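Local coordinates for protein 6-aminohexanoate-cyclic-dimer hydrolase (Arthrobacter sp., PDB 3A2Q) that hydrolyses the cyclic dimer of 6-aminohexanoate, a by-product of nylon-6 manufacture, opening one of its amide bonds to give the linear dimer, at residues L6-D9 and A10-A14; E26-E29 and A30-H34; G155-A159 and A160-P164. The protein carries 1 engineered substitution. All blocks are in the same frame, centred on the assembly; numbering follows the deposited sequence.

Overall arrangement
Starting at the N terminus, contact 1 (6-9 with 10-14) caps the start of helix 10-19. Contact 2 (26-29 with 30-34) follows within the next helix, 24-42, and contact 3 (155-159 with 160-164) ends helix 152-159 just ahead of strand 165-170. Each is local, joining residues a few positions apart in adjoining segments, so none closes a long loop; the three stand in series and neither nest nor cross. They nevertheless meet in space, their centres about 12 to 13 Å apart. Leu6 packs on Thr31 and His34, Pro164 on Ala10 and Gln13, and His34 NE2 probably hydrogen-bonds to Ala160 O at 2.8 Å. Together they tie the two N-terminal helices to the turn leading into a strand of the mixed sheet.

Contact 1 of 3, residues L6-D9 and A10-A14; sequences LWQD and ATAQA
Asp9 caps the N terminus of helix 10-19 by accepting the backbone N-H of Ala12 on OD1, the carboxylate taking the place of a missing backbone acceptor in the first turn. Ala12 N lies 2.7 Å from Asp9 OD1, with an N-H...O angle of 166°. Asp9 manages this by placing CG between its own backbone N and carbonyl carbon (chi1 63°), which folds the carboxylate back over the helix start. Next to that bond the methyl of Ala12 packs against the same oxygen, CB to OD1 3.3 Å. The backbone carbonyl of Asp9 opens the regular helical ladder by accepting from Gln13 N at 2.9 Å.

Gln13 adds a second clasp from its side chain. Its chain runs extended beyond CG (chi2 -174°) back along the incoming loop, and NE2 donates to Gln8 O at 2.8 Å. That oxygen lies almost in the plane of the Gln13 amide, while the donor is tilted from the plane of the Gln8 carbonyl. A water carries the link one step further, donating to Leu6 O and accepting a weak bond from NE2. On the flank, Gln8 CB rests against Ala12 CB at 3.9 Å.

Further out, helix 219-229 and the residues just before it hold the cap in place. Asp9 OD2 forms a salt bridge with Arg220 and a hydrogen bond with Ser218, holding the carboxylate from that side. Asp221 takes Ala10 N on one carboxylate oxygen, OD2, and the hydroxyl of Thr11 on the other, OD1.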
ATOM      1  N   LEU A   6      -8.791 -17.539  12.312  1.00 42.22           N
ATOM      2  CA  LEU A   6      -8.542 -16.611  11.219  1.00 41.28           C
ATOM      3  C   LEU A   6      -7.172 -15.933  11.266  1.00 39.89           C
ATOM      4  O   LEU A   6      -6.883 -15.070  10.439  1.00 40.19           O
ATOM      5  CB  LEU A   6      -9.643 -15.544  11.176  1.00 39.91           C
ATOM      6  CG  LEU A   6     -11.075 -16.030  10.916  1.00 39.91           C
ATOM      7  CD1 LEU A   6     -12.023 -14.843  10.885  1.00 40.53           C
ATOM      8  CD2 LEU A   6     -11.133 -16.783   9.597  1.00 42.51           C
ATOM      9  N   TRP A   7      -6.328 -16.315  12.220  1.00 40.12           N
ATOM     10  CA  TRP A   7      -5.000 -15.713  12.309  1.00 42.45           C
ATOM     11  C   TRP A   7      -4.012 -16.444  11.401  1.00 43.29           C
ATOM     12  O   TRP A   7      -2.836 -16.086  11.327  1.00 48.84           O
ATOM     13  CB  TRP A   7      -4.486 -15.722  13.753  1.00 39.07           C
ATOM     14  CG  TRP A   7      -3.364 -14.735  13.978  1.00 37.39           C
ATOM     15  CD1 TRP A   7      -2.097 -15.012  14.412  1.00 38.50           C
ATOM     16  CD2 TRP A   7      -3.412 -13.317  13.762  1.00 35.25           C
ATOM     17  NE1 TRP A   7      -1.354 -13.854  14.480  1.00 36.29           N
ATOM     18  CE2 TRP A   7      -2.136 -12.800  14.086  1.00 31.90           C
ATOM     19  CE3 TRP A   7      -4.410 -12.434  13.325  1.00 31.50           C
ATOM     20  CZ2 TRP A   7      -1.831 -11.437  13.986  1.00 30.26           C
ATOM     21  CZ3 TRP A   7      -4.104 -11.075  13.224  1.00 33.58           C
ATOM     22  CH2 TRP A   7      -2.823 -10.594  13.554  1.00 32.28           C
ATOM     23  N   GLN A   8      -4.496 -17.468  10.709  1.00 42.54           N
ATOM     24  CA  GLN A   8      -3.672 -18.243   9.783  1.00 42.14           C
ATOM     25  C   GLN A   8      -3.538 -17.401   8.512  1.00 40.17           C
ATOM     26  O   GLN A   8      -4.460 -16.664   8.170  1.00 36.55           O
ATOM     27  CB  GLN A   8      -4.376 -19.563   9.445  1.00 42.00           C
ATOM     28  CG  GLN A   8      -4.805 -20.382  10.656  1.00 52.17           C
ATOM     29  CD  GLN A   8      -3.709 -21.294  11.163  1.00 59.02           C
ATOM     30  OE1 GLN A   8      -3.404 -22.314  10.549  1.00 65.87           O
ATOM     31  NE2 GLN A   8      -3.104 -20.927  12.287  1.00 61.84           N
ATOM     32  N   ASP A   9      -2.409 -17.492   7.812  1.00 39.95           N
ATOM     33  CA  ASP A   9      -2.269 -16.702   6.591  1.00 38.90           C
ATOM     34  C   ASP A   9      -3.091 -17.307   5.457  1.00 38.43           C
ATOM     35  O   ASP A   9      -3.735 -18.339   5.633  1.00 39.32           O
ATOM     36  CB  ASP A   9      -0.794 -16.547   6.178  1.00 39.16           C
ATOM     37  CG  ASP A   9      -0.122 -17.862   5.846  1.00 38.13           C
ATOM     38  OD1 ASP A   9      -0.828 -18.854   5.568  1.00 41.61           O
ATOM     39  OD2 ASP A   9       1.128 -17.893   5.847  1.00 40.52           O
ATOM     40  N   ALA A  10      -3.080 -16.660   4.295  1.00 37.34           N
ATOM     41  CA  ALA A  10      -3.851 -17.134   3.151  1.00 36.06           C
ATOM     42  C   ALA A  10      -3.456 -18.536   2.697  1.00 36.71           C
ATOM     43  O   ALA A  10      -4.316 -19.342   2.343  1.00 38.94           O
ATOM     44  CB  ALA A  10      -3.722 -16.154   1.990  1.00 31.27           C
ATOM     45  N   THR A  11      -2.158 -18.823   2.705  1.00 35.84           N
ATOM     46  CA  THR A  11      -1.673 -20.128   2.288  1.00 37.54           C
ATOM     47  C   THR A  11      -2.208 -21.230   3.204  1.00 39.24           C
ATOM     48  O   THR A  11      -2.662 -22.272   2.731  1.00 39.42           O
ATOM     49  CB  THR A  11      -0.134 -20.175   2.294  1.00 39.93           C
ATOM     50  OG1 THR A  11       0.373 -19.187   1.386  1.00 38.78           O
ATOM     51  CG2 THR A  11       0.359 -21.549   1.865  1.00 35.18           C
ATOM     52  N   ALA A  12      -2.160 -20.994   4.512  1.00 37.67           N
ATOM     53  CA  ALA A  12      -2.644 -21.976   5.475  1.00 37.73           C
ATOM     54  C   ALA A  12      -4.162 -22.118   5.402  1.00 38.67           C
ATOM     55  O   ALA A  12      -4.693 -23.218   5.544  1.00 39.27           O
ATOM     56  CB  ALA A  12      -2.216 -21.589   6.885  1.00 36.74           C
ATOM     57  N   GLN A  13      -4.858 -21.008   5.183  1.00 38.96           N
ATOM     58  CA  GLN A  13      -6.314 -21.041   5.086  1.00 39.06           C
ATOM     59  C   GLN A  13      -6.772 -21.785   3.844  1.00 41.60           C
ATOM     60  O   GLN A  13      -7.812 -22.443   3.853  1.00 42.63           O
ATOM     61  CB  GLN A  13      -6.885 -19.628   5.060  1.00 37.49           C
ATOM     62  CG  GLN A  13      -6.868 -18.939   6.403  1.00 34.45           C
ATOM     63  CD  GLN A  13      -7.575 -17.609   6.366  1.00 34.48           C
ATOM     64  OE1 GLN A  13      -8.625 -17.476   5.744  1.00 35.92           O
ATOM     65  NE2 GLN A  13      -7.008 -16.616   7.042  1.00 37.17           N
ATOM     66  N   ALA A  14      -5.995 -21.667   2.771  1.00 40.93           N
ATOM     67  CA  ALA A  14      -6.320 -22.339   1.523  1.00 42.36           C
ATOM     68  C   ALA A  14      -6.147 -23.841   1.709  1.00 43.15           C
ATOM     69  O   ALA A  14      -6.939 -24.633   1.201  1.00 44.51           O
ATOM     70  CB  ALA A  14      -5.414 -21.839   0.407  1.00 41.71           C
TER
HETATM   71  O   HOH W   1      -6.876 -13.455   8.220  1.00 37.29           O

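Contact 2 of 3, residues E26-E29 and A30-H34; sequences ELLE and ATIAH
Thr31 and Leu27 stand side by side on one face of helix 24-42, pointing the same way, and Thr31 reaches back one turn to Leu27 O. This is the i to i-4 hydroxyl-to-carbonyl bond of a threonine inside a helix. A chi1 of -60° swings OG1 back toward the preceding turn, and the hydroxyl donates to Leu27 O at 2.6 Å from above the carbonyl plane. The backbone N of Thr31 donates to the same oxygen at 2.8 Å from the other face, so two donors grip Leu27 O and the hydroxyl is satisfied within its own helix. Leu27 CD1 passes near the hydroxyl, 4.1 Å from OG1.

A step round the helix, Leu28 and Ile32 cross at a slant. The CD2 methyl of Leu28 presses on the outer arm of Ile32, 3.3 Å from CD1 and 3.4 Å from CG1. Both are closer than methyl or methylene carbons normally come, and Leu28 has a chi1 of -147°, away from a staggered value. Glu29 runs alongside Ile32 in the same direction. Its chain bends at chi2 (-53°), leaving both carboxylate oxygens, OE1 and OE2, 4.1 Å from Ile32 CD1, while the charge itself is met by a salt bridge from OE2 to Arg54. Beneath the side chains the helical ladder continues, for example Ile32 N to Leu28 O at 2.8 Å.

These rows of side chains belong to different interfaces. Leu27 packs on Gln13 and Val17 of helix 10-19. Leu28 and Ile32 meet Arg54 of helix 50-59, and together with Thr31 they also cover Leu115 on strand 113-118.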
ATOM      1  N   GLU A  26     -17.756 -22.601   5.730  1.00 45.64           N
ATOM      2  CA  GLU A  26     -17.327 -22.412   7.108  1.00 48.26           C
ATOM      3  C   GLU A  26     -16.351 -21.244   7.194  1.00 47.53           C
ATOM      4  O   GLU A  26     -16.573 -20.291   7.941  1.00 47.95           O
ATOM      5  CB  GLU A  26     -16.665 -23.685   7.639  1.00 45.26           C
ATOM      6  CG  GLU A  26     -17.650 -24.764   8.062  1.00 56.41           C
ATOM      7  CD  GLU A  26     -16.965 -26.028   8.551  1.00 59.90           C
ATOM      8  OE1 GLU A  26     -17.629 -26.841   9.228  1.00 63.48           O
ATOM      9  OE2 GLU A  26     -15.767 -26.211   8.251  1.00 63.28           O
ATOM     10  N   LEU A  27     -15.276 -21.321   6.415  1.00 48.30           N
ATOM     11  CA  LEU A  27     -14.268 -20.268   6.399  1.00 45.71           C
ATOM     12  C   LEU A  27     -14.898 -18.921   6.066  1.00 45.64           C
ATOM     13  O   LEU A  27     -14.675 -17.933   6.768  1.00 44.97           O
ATOM     14  CB  LEU A  27     -13.178 -20.598   5.372  1.00 47.45           C
ATOM     15  CG  LEU A  27     -12.043 -19.579   5.218  1.00 44.82           C
ATOM     16  CD1 LEU A  27     -11.321 -19.400   6.544  1.00 40.88           C
ATOM     17  CD2 LEU A  27     -11.081 -20.052   4.142  1.00 40.27           C
ATOM     18  N   LEU A  28     -15.696 -18.893   5.002  1.00 44.15           N
ATOM     19  CA  LEU A  28     -16.352 -17.666   4.566  1.00 44.20           C
ATOM     20  C   LEU A  28     -17.307 -17.119   5.621  1.00 44.99           C
ATOM     21  O   LEU A  28     -17.263 -15.933   5.948  1.00 42.68           O
ATOM     22  CB  LEU A  28     -17.130 -17.909   3.270  1.00 42.73           C
ATOM     23  CG  LEU A  28     -17.215 -16.755   2.263  1.00 49.90           C
ATOM     24  CD1 LEU A  28     -18.258 -17.099   1.211  1.00 45.12           C
ATOM     25  CD2 LEU A  28     -17.580 -15.450   2.951  1.00 49.69           C
ATOM     26  N   GLU A  29     -18.178 -17.979   6.144  1.00 45.52           N
ATOM     27  CA  GLU A  29     -19.138 -17.555   7.158  1.00 44.36           C
ATOM     28  C   GLU A  29     -18.445 -17.189   8.464  1.00 43.66           C
ATOM     29  O   GLU A  29     -18.880 -16.282   9.173  1.00 43.53           O
ATOM     30  CB  GLU A  29     -20.175 -18.654   7.405  1.00 45.28           C
ATOM     31  CG  GLU A  29     -21.085 -18.923   6.218  1.00 39.54           C
ATOM     32  CD  GLU A  29     -21.758 -17.664   5.699  1.00 40.66           C
ATOM     33  OE1 GLU A  29     -22.128 -16.804   6.523  1.00 42.90           O
ATOM     34  OE2 GLU A  29     -21.927 -17.538   4.467  1.00 46.27           O
ATOM     35  N   ALA A  30     -17.367 -17.897   8.781  1.00 43.60           N
ATOM     36  CA  ALA A  30     -16.611 -17.616   9.994  1.00 42.60           C
ATOM     37  C   ALA A  30     -15.942 -16.255   9.827  1.00 43.15           C
ATOM     38  O   ALA A  30     -15.790 -15.500  10.791  1.00 44.15           O
ATOM     39  CB  ALA A  30     -15.559 -18.695  10.225  1.00 39.51           C
ATOM     40  N   THR A  31     -15.552 -15.946   8.594  1.00 40.38           N
ATOM     41  CA  THR A  31     -14.905 -14.675   8.288  1.00 39.47           C
ATOM     42  C   THR A  31     -15.919 -13.530   8.298  1.00 38.91           C
ATOM     43  O   THR A  31     -15.646 -12.456   8.836  1.00 38.84           O
ATOM     44  CB  THR A  31     -14.202 -14.730   6.913  1.00 39.56           C
ATOM     45  OG1 THR A  31     -13.208 -15.764   6.925  1.00 38.22           O
ATOM     46  CG2 THR A  31     -13.539 -13.399   6.599  1.00 38.86           C
ATOM     47  N   ILE A  32     -17.089 -13.761   7.707  1.00 38.69           N
ATOM     48  CA  ILE A  32     -18.133 -12.739   7.668  1.00 41.18           C
ATOM     49  C   ILE A  32     -18.605 -12.392   9.082  1.00 41.88           C
ATOM     50  O   ILE A  32     -18.822 -11.222   9.403  1.00 42.25           O
ATOM     51  CB  ILE A  32     -19.352 -13.206   6.834  1.00 43.56           C
ATOM     52  CG1 ILE A  32     -18.932 -13.432   5.380  1.00 43.08           C
ATOM     53  CG2 ILE A  32     -20.460 -12.165   6.900  1.00 42.75           C
ATOM     54  CD1 ILE A  32     -20.045 -13.934   4.486  1.00 43.60           C
ATOM     55  N   ALA A  33     -18.759 -13.409   9.924  1.00 41.54           N
ATOM     56  CA  ALA A  33     -19.200 -13.195  11.297  1.00 42.43           C
ATOM     57  C   ALA A  33     -18.186 -12.310  12.013  1.00 42.79           C
ATOM     58  O   ALA A  33     -18.552 -11.350  12.695  1.00 42.39           O
ATOM     59  CB  ALA A  33     -19.331 -14.531  12.019  1.00 41.18           C
ATOM     60  N   HIS A  34     -16.909 -12.641  11.846  1.00 41.53           N
ATOM     61  CA  HIS A  34     -15.828 -11.887  12.465  1.00 39.83           C
ATOM     62  C   HIS A  34     -15.864 -10.432  12.003  1.00 38.39           C
ATOM     63  O   HIS A  34     -15.710  -9.511  12.805  1.00 39.36           O
ATOM     64  CB  HIS A  34     -14.483 -12.525  12.108  1.00 38.88           C
ATOM     65  CG  HIS A  34     -13.305 -11.831  12.715  1.00 41.32           C
ATOM     66  ND1 HIS A  34     -13.139 -11.696  14.076  1.00 42.28           N
ATOM     67  CD2 HIS A  34     -12.232 -11.234  12.145  1.00 40.30           C
ATOM     68  CE1 HIS A  34     -12.015 -11.047  14.318  1.00 43.77           C
ATOM     69  NE2 HIS A  34     -11.446 -10.754  13.163  1.00 44.08           N
TER

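Contact 3 of 3, residues G155-A159 and A160-P164; sequences GAAVA and AALSP
Ala157 and Leu162 bring their backbones together in a Schellman motif that ends helix 152-159. Leu162 N donates to Ala157 O at 2.9 Å, and within that loop Ala161 N donates to Val158 O at 3.1 Å, coming from well above the carbonyl plane. Ala161, at C-prime, makes the reversal by taking a positive phi of 61°. Just before it, Ala160 N still keeps the last helical bond, to Ala156 O at 2.9 Å.

Folding the chain back lays Leu162 against the last turn. A chi1 of -50° turns its side chain away from its own C=O, and the isobutyl group lies over Ala157, CG 3.5 Å from Ala157 O and CD1 4.1 Å from Ala157 CB. On another flank, Val158 offers its CA hydrogen to Ser163 O, with CA to O 3.5 Å and an angle of 163° at the hydrogen, and Val158 CG1 sits 3.9 Å from Pro164 O. Ser163 turns its hydroxyl back onto the preceding residue, OG donating to Leu162 O at 2.6 Å.

The turn is wholly buried and delivers the chain into strand 165-170. Arg217 donates to Val158 O at the helix end, Leu162 packs on His34 and Asn39 of helix 24-42, Ala157 and Ser163 touch Leu70 on strand 68-72, and Pro164 lies against Ala10 and Gln13 of helix 10-19.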
ATOM      1  N   GLY A 155      -4.953  -2.122   5.221  1.00 22.46           N
ATOM      2  CA  GLY A 155      -3.955  -2.426   6.230  1.00 25.18           C
ATOM      3  C   GLY A 155      -4.602  -2.843   7.543  1.00 25.08           C
ATOM      4  O   GLY A 155      -4.229  -3.854   8.142  1.00 26.58           O
ATOM      5  N   ALA A 156      -5.585  -2.065   7.987  1.00 26.86           N
ATOM      6  CA  ALA A 156      -6.294  -2.351   9.235  1.00 28.32           C
ATOM      7  C   ALA A 156      -7.070  -3.659   9.142  1.00 27.78           C
ATOM      8  O   ALA A 156      -7.094  -4.448  10.089  1.00 29.00           O
ATOM      9  CB  ALA A 156      -7.249  -1.205   9.570  1.00 26.47           C
ATOM     10  N   ALA A 157      -7.709  -3.886   7.998  1.00 28.50           N
ATOM     11  CA  ALA A 157      -8.492  -5.099   7.795  1.00 28.53           C
ATOM     12  C   ALA A 157      -7.636  -6.341   8.001  1.00 30.29           C
ATOM     13  O   ALA A 157      -8.021  -7.257   8.724  1.00 32.22           O
ATOM     14  CB  ALA A 157      -9.097  -5.105   6.399  1.00 27.95           C
ATOM     15  N   VAL A 158      -6.469  -6.372   7.365  1.00 29.81           N
ATOM     16  CA  VAL A 158      -5.574  -7.512   7.495  1.00 26.09           C
ATOM     17  C   VAL A 158      -5.028  -7.640   8.916  1.00 26.21           C
ATOM     18  O   VAL A 158      -4.870  -8.742   9.432  1.00 26.32           O
ATOM     19  CB  VAL A 158      -4.399  -7.411   6.486  1.00 27.61           C
ATOM     20  CG1 VAL A 158      -3.420  -8.568   6.698  1.00 31.22           C
ATOM     21  CG2 VAL A 158      -4.947  -7.436   5.064  1.00 24.67           C
ATOM     22  N   ALA A 159      -4.757  -6.507   9.553  1.00 28.15           N
ATOM     23  CA  ALA A 159      -4.237  -6.514  10.914  1.00 27.58           C
ATOM     24  C   ALA A 159      -5.272  -7.079  11.893  1.00 30.10           C
ATOM     25  O   ALA A 159      -4.915  -7.665  12.911  1.00 28.92           O
ATOM     26  CB  ALA A 159      -3.846  -5.104  11.324  1.00 26.85           C
ATOM     27  N   ALA A 160      -6.550  -6.903  11.569  1.00 29.93           N
ATOM     28  CA  ALA A 160      -7.642  -7.381  12.415  1.00 32.86           C
ATOM     29  C   ALA A 160      -8.217  -8.710  11.936  1.00 33.58           C
ATOM     30  O   ALA A 160      -9.273  -9.142  12.399  1.00 33.80           O
ATOM     31  CB  ALA A 160      -8.743  -6.338  12.477  1.00 30.24           C
ATOM     32  N   ALA A 161      -7.523  -9.347  11.000  1.00 32.66           N
ATOM     33  CA  ALA A 161      -7.936 -10.636  10.458  1.00 32.27           C
ATOM     34  C   ALA A 161      -9.293 -10.656   9.753  1.00 32.41           C
ATOM     35  O   ALA A 161      -9.969 -11.685   9.740  1.00 32.40           O
ATOM     36  CB  ALA A 161      -7.910 -11.689  11.561  1.00 35.07           C
ATOM     37  N   LEU A 162      -9.693  -9.534   9.159  1.00 31.08           N
ATOM     38  CA  LEU A 162     -10.962  -9.499   8.441  1.00 31.03           C
ATOM     39  C   LEU A 162     -10.749 -10.231   7.114  1.00 34.33           C
ATOM     40  O   LEU A 162     -11.701 -10.570   6.410  1.00 34.31           O
ATOM     41  CB  LEU A 162     -11.408  -8.057   8.193  1.00 31.00           C
ATOM     42  CG  LEU A 162     -11.412  -7.126   9.409  1.00 33.55           C
ATOM     43  CD1 LEU A 162     -12.114  -5.826   9.044  1.00 32.18           C
ATOM     44  CD2 LEU A 162     -12.113  -7.791  10.583  1.00 31.60           C
ATOM     45  N   SER A 163      -9.478 -10.474   6.800  1.00 34.35           N
ATOM     46  CA  SER A 163      -9.045 -11.184   5.596  1.00 33.94           C
ATOM     47  C   SER A 163      -7.544 -11.410   5.740  1.00 34.56           C
ATOM     48  O   SER A 163      -6.853 -10.609   6.369  1.00 33.21           O
ATOM     49  CB  SER A 163      -9.326 -10.368   4.336  1.00 33.08           C
ATOM     50  OG  SER A 163     -10.701 -10.401   4.001  1.00 38.14           O
ATOM     51  N   PRO A 164      -7.022 -12.509   5.173  1.00 33.16           N
ATOM     52  CA  PRO A 164      -5.584 -12.784   5.280  1.00 32.06           C
ATOM     53  C   PRO A 164      -4.729 -11.949   4.327  1.00 31.34           C
ATOM     54  O   PRO A 164      -3.526 -11.791   4.534  1.00 32.93           O
ATOM     55  CB  PRO A 164      -5.493 -14.277   4.979  1.00 31.84           C
ATOM     56  CG  PRO A 164      -6.646 -14.503   4.043  1.00 33.06           C
ATOM     57  CD  PRO A 164      -7.751 -13.667   4.622  1.00 32.23           C
TER